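Local coordinates for 30S ribosomal protein S8 (Aquifex aeolicus, PDB 3RF2), which binds 16S rRNA very tightly and, as a primary rRNA-binding protein, is thought to help coordinate assembly of the 30S subunit platform, at residues Gly147-Thr150 / Asp151-Arg155; Leu37-Leu40 / Lys41-Phe45. All coordinates share one frame; numbering follows the deposited sequence.

Interaction 1 (Gly147-Thr150 / Asp151-Arg155); sequences GVMT and DHEAR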
loop_
_atom_site.group_PDB
_atom_site.type_symbol
_atom_site.label_atom_id
_atom_site.label_comp_id
_atom_site.label_asym_id
_atom_site.label_seq_id
_atom_site.Cartn_x
_atom_site.Cartn_y
_atom_site.Cartn_z
ATOM N N GLY A 147 -3.063 15.080 7.114
ATOM C CA GLY A 147 -2.551 13.738 6.908
ATOM C C GLY A 147 -3.430 12.889 5.997
ATOM O O GLY A 147 -4.497 13.319 5.548
ATOM N N VAL A 148 -2.958 11.672 5.733
ATOM C CA VAL A 148 -3.572 10.750 4.792
ATOM C C VAL A 148 -4.514 9.862 5.577
ATOM O O VAL A 148 -4.101 9.265 6.566
ATOM C CB VAL A 148 -2.485 9.891 4.113
ATOM C CG1 VAL A 148 -3.096 8.839 3.203
ATOM C CG2 VAL A 148 -1.522 10.779 3.328
ATOM N N MET A 149 -5.774 9.769 5.150
ATOM C CA MET A 149 -6.799 9.108 5.958
ATOM C C MET A 149 -7.973 8.651 5.099
ATOM O O MET A 149 -7.991 8.886 3.893
ATOM C CB MET A 149 -7.301 10.072 7.035
ATOM C CG MET A 149 -7.753 11.423 6.465
ATOM S SD MET A 149 -8.535 12.540 7.655
ATOM C CE MET A 149 -7.108 13.157 8.562
ATOM N N THR A 150 -8.965 8.022 5.720
ATOM C CA THR A 150 -10.111 7.541 4.968
ATOM C C THR A 150 -11.088 8.660 4.699
ATOM O O THR A 150 -10.978 9.756 5.257
ATOM C CB THR A 150 -10.845 6.381 5.668
ATOM O OG1 THR A 150 -11.378 6.826 6.918
ATOM C CG2 THR A 150 -9.898 5.234 5.919
ATOM N N ASP A 151 -12.033 8.387 3.810
ATOM C CA ASP A 151 -13.088 9.341 3.547
ATOM C C ASP A 151 -13.890 9.514 4.823
ATOM O O ASP A 151 -14.213 10.627 5.213
ATOM C CB ASP A 151 -13.975 8.886 2.384
ATOM C CG ASP A 151 -14.503 7.462 2.577
ATOM O OD1 ASP A 151 -13.684 6.524 2.640
ATOM O OD2 ASP A 151 -15.728 7.290 2.664
ATOM N N HIS A 152 -14.178 8.410 5.497
ATOM C CA HIS A 152 -14.911 8.477 6.752
ATOM C C HIS A 152 -14.253 9.449 7.729
ATOM O O HIS A 152 -14.926 10.272 8.351
ATOM C CB HIS A 152 -15.060 7.086 7.381
ATOM C CG HIS A 152 -15.786 7.093 8.689
ATOM N ND1 HIS A 152 -15.149 7.300 9.898
ATOM C CD2 HIS A 152 -17.100 6.935 8.987
ATOM C CE1 HIS A 152 -16.035 7.266 10.875
ATOM N NE2 HIS A 152 -17.229 7.046 10.347
ATOM N N GLU A 153 -12.938 9.371 7.862
ATOM C CA GLU A 153 -12.249 10.248 8.803
ATOM C C GLU A 153 -12.208 11.690 8.304
ATOM O O GLU A 153 -12.417 12.625 9.079
ATOM C CB GLU A 153 -10.850 9.718 9.121
ATOM C CG GLU A 153 -10.892 8.394 9.867
ATOM C CD GLU A 153 -9.548 7.692 9.929
ATOM O OE1 GLU A 153 -8.735 7.834 8.982
ATOM O OE2 GLU A 153 -9.312 6.988 10.938
ATOM N N ALA A 154 -11.950 11.873 7.013
ATOM C CA ALA A 154 -11.960 13.215 6.442
ATOM C C ALA A 154 -13.298 13.884 6.738
ATOM O O ALA A 154 -13.334 15.036 7.167
ATOM C CB ALA A 154 -11.696 13.175 4.942
ATOM N N ARG A 155 -14.395 13.159 6.529
ATOM C CA ARG A 155 -15.720 13.705 6.822
ATOM C C ARG A 155 -15.843 14.076 8.295
ATOM O O ARG A 155 -16.259 15.188 8.633
ATOM C CB ARG A 155 -16.844 12.736 6.426
ATOM C CG ARG A 155 -17.296 12.858 4.970
ATOM C CD ARG A 155 -18.429 11.895 4.656
ATOM N NE ARG A 155 -18.225 11.270 3.360
ATOM C CZ ARG A 155 -17.730 10.048 3.186
ATOM N NH1 ARG A 155 -17.404 9.296 4.234
ATOM N NH2 ARG A 155 -17.569 9.577 1.955
#

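Interaction 2 (Leu37-Leu40 / Lys41-Phe45); sequences LDVL and KKEGF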
loop_
_atom_site.group_PDB
_atom_site.type_symbol
_atom_site.label_atom_id
_atom_site.label_comp_id
_atom_site.label_asym_id
_atom_site.label_seq_id
_atom_site.Cartn_x
_atom_site.Cartn_y
_atom_site.Cartn_z
ATOM N N LEU A 37 -0.127 2.841 3.317
ATOM C CA LEU A 37 -0.074 1.506 3.886
ATOM C C LEU A 37 -0.586 1.496 5.301
ATOM O O LEU A 37 -1.142 0.500 5.752
ATOM C CB LEU A 37 1.341 0.973 3.853
ATOM C CG LEU A 37 1.868 0.659 2.466
ATOM C CD1 LEU A 37 3.355 0.281 2.527
ATOM C CD2 LEU A 37 1.070 -0.475 1.962
ATOM N N ASP A 38 -0.402 2.603 6.007
ATOM C CA ASP A 38 -0.875 2.696 7.384
ATOM C C ASP A 38 -2.390 2.782 7.430
ATOM O O ASP A 38 -3.026 2.208 8.329
ATOM C CB ASP A 38 -0.243 3.883 8.105
ATOM C CG ASP A 38 0.877 3.466 9.040
ATOM O OD1 ASP A 38 1.720 2.639 8.642
ATOM O OD2 ASP A 38 0.897 3.951 10.189
ATOM N N VAL A 39 -2.969 3.477 6.456
ATOM C CA VAL A 39 -4.421 3.430 6.301
ATOM C C VAL A 39 -4.894 2.009 5.992
ATOM O O VAL A 39 -5.862 1.520 6.574
ATOM C CB VAL A 39 -4.927 4.332 5.162
ATOM C CG1 VAL A 39 -6.468 4.284 5.106
ATOM C CG2 VAL A 39 -4.397 5.770 5.321
ATOM N N LEU A 40 -4.216 1.360 5.052
ATOM C CA LEU A 40 -4.620 0.029 4.614
ATOM C C LEU A 40 -4.570 -0.979 5.777
ATOM O O LEU A 40 -5.455 -1.828 5.913
ATOM C CB LEU A 40 -3.744 -0.440 3.447
ATOM C CG LEU A 40 -3.926 0.212 2.071
ATOM C CD1 LEU A 40 -2.964 -0.395 1.075
ATOM C CD2 LEU A 40 -5.348 0.015 1.583
ATOM N N LYS A 41 -3.540 -0.871 6.606
ATOM C CA LYS A 41 -3.391 -1.729 7.785
ATOM C C LYS A 41 -4.476 -1.447 8.825
ATOM O O LYS A 41 -5.105 -2.357 9.372
ATOM C CB LYS A 41 -2.036 -1.502 8.434
ATOM C CG LYS A 41 -1.753 -2.455 9.602
ATOM C CD LYS A 41 -0.556 -1.952 10.369
ATOM C CE LYS A 41 -0.172 -2.901 11.500
ATOM N NZ LYS A 41 1.156 -2.518 12.068
ATOM N N LYS A 42 -4.685 -0.165 9.090
ATOM C CA LYS A 42 -5.693 0.269 10.034
ATOM C C LYS A 42 -7.093 -0.199 9.617
ATOM O O LYS A 42 -7.916 -0.515 10.469
ATOM C CB LYS A 42 -5.648 1.795 10.159
ATOM C CG LYS A 42 -6.685 2.368 11.107
ATOM C CD LYS A 42 -6.689 3.896 11.090
ATOM C CE LYS A 42 -7.878 4.448 11.867
ATOM N NZ LYS A 42 -9.165 3.936 11.309
ATOM N N GLU A 43 -7.367 -0.239 8.312
ATOM C CA GLU A 43 -8.690 -0.637 7.838
ATOM C C GLU A 43 -8.847 -2.136 7.645
ATOM O O GLU A 43 -9.939 -2.614 7.357
ATOM C CB GLU A 43 -9.032 0.076 6.529
ATOM C CG GLU A 43 -9.167 1.566 6.700
ATOM C CD GLU A 43 -10.310 1.922 7.609
ATOM O OE1 GLU A 43 -11.414 1.363 7.401
ATOM O OE2 GLU A 43 -10.097 2.741 8.536
ATOM N N GLY A 44 -7.751 -2.872 7.775
ATOM C CA GLY A 44 -7.805 -4.317 7.667
ATOM C C GLY A 44 -7.655 -4.854 6.259
ATOM O O GLY A 44 -7.997 -6.004 5.988
ATOM N N PHE A 45 -7.139 -4.027 5.355
ATOM C CA PHE A 45 -6.969 -4.425 3.973
ATOM C C PHE A 45 -5.648 -5.154 3.754
ATOM O O PHE A 45 -5.527 -5.936 2.818
ATOM C CB PHE A 45 -7.092 -3.216 3.042
ATOM C CG PHE A 45 -8.516 -2.795 2.790
ATOM C CD1 PHE A 45 -9.341 -3.566 1.997
ATOM C CD2 PHE A 45 -9.019 -1.634 3.336
ATOM C CE1 PHE A 45 -10.641 -3.193 1.756
ATOM C CE2 PHE A 45 -10.337 -1.254 3.107
ATOM C CZ PHE A 45 -11.148 -2.035 2.314
#

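Interaction 1 (Gly147-Thr150 / Asp151-Arg155)
Thr-150 and Glu-153 grip each other in both directions at the start of the helix. Thr-150 OG1 accepts from the backbone N of Glu-153 at 3.1 Å, while Glu-153 OE1 reaches back to the backbone N of Thr-150 at 3.3 Å. That return bond is nearly straight (173° at the hydrogen) and meets the carboxylate on its anti side, 26° out of plane. Thr-150 places OG1 between its own backbone N and carbonyl carbon (chi1 63°), where it faces the first helical turn; CG of Glu-153 passes across it at 3.4 Å from OG1. Ala-154 N adds the first helical backbone bond, 2.9 Å to Thr-150 O. Beside these bonds, Met-149 SD lies 3.5 Å from Ala-154 N, and Met-149 CB touches Glu-153 OE1. One turn on, Arg-155 takes Asp-151 end-on: NH1 and NH2 each lie 3.0 Å from OD2, so one carboxylate oxygen serves both nitrogens. The other oxygen, OD1, accepts from Ala-140 N and pins the helix start to strand 139-144. With an alanine in place of Asp-151, Ala-140 N would probably lose its acceptor and the Arg-155 guanidinium its carboxylate partner, leaving that arm freer to turn. Arg-155 is also positioned by Met-130 O and by a cation-pi contact with Tyr-132, whereas Glu-153 OE2 forms a salt bridge to Lys-42. Met-149 pairs through its backbone with Val-142 of strand 139-144. The reciprocal Thr-150/Glu-153 pair is a capping box, with Thr-150 as N-cap, set exactly where the short strand 149-150 of the antiparallel sheet passes into helix 151-156.

Interaction 2 (Leu37-Leu40 / Lys41-Phe45)
Leu-40 meets the Phe-45 side chain with CD2, which approaches the aromatic ring obliquely and lies 4.0 Å from Phe-45 CB; the two side chains cross at about a right angle. Phe-45 also packs on Ile-139 and Leu-40 on Ile-141, both of strand 139-144. The other flat group, the Glu-43 carboxylate, is met through OE2 by Lys-42 NZ at 3.2 Å, a salt bridge whose hydrogen bond is weak. Glu-43 bends at chi2 (-64°), and Lys-42, extended as far as CE, turns only at chi4 (-58°) to present NZ; this ammonium has a second carboxylate partner in Glu-153. Along the same side of the helix, Val-39 and Glu-43 run side by side, CG1 of Val-39 against CG of Glu-43 at 4.1 Å. Here helix 31-43 ends in a Schellman motif. Phe-45 N reaches back to Leu-40 O at 2.8 Å, nearly in line with the carbonyl, and Gly-44 N bonds to Lys-41 O at 3.1 Å. Gly-44 makes the turn with positive phi (88°), a conformation in which a beta carbon would jam against the preceding carbonyl oxygen. Before that turn the helix keeps its regular bonding: Lys-41 N to Leu-37 O, Lys-42 N to Asp-38 O and Glu-43 N to Val-39 O. The Leu-37 side chain touches Ile-46 and Trp-49 of strand 46-51, the strand that follows the cap, and Ile-94 and Ile-96 of strand 93-98, while Lys-41 forms a salt bridge with Asp-48.

From the N terminus, interaction 2 comes first: its contacts close the last turns of helix 31-43 and release the chain into strand 46-51. The chain then passes through residues 59-93, a region not found in other S8 sequences, and returns as strand 93-98 to the sheet that strand 24-28 had begun. Later, strand 139-144 leads to interaction 1, where strand 149-150 turns into helix 151-156. The two local contacts are in series, neither nested nor crossed, yet they meet in space with centres about 12 Å apart. A salt bridge joins Lys-42 to Glu-153, and Thr-150 packs on Val-39 and Glu-43. The end of helix 31-43 is thereby tied to the start of helix 151-156.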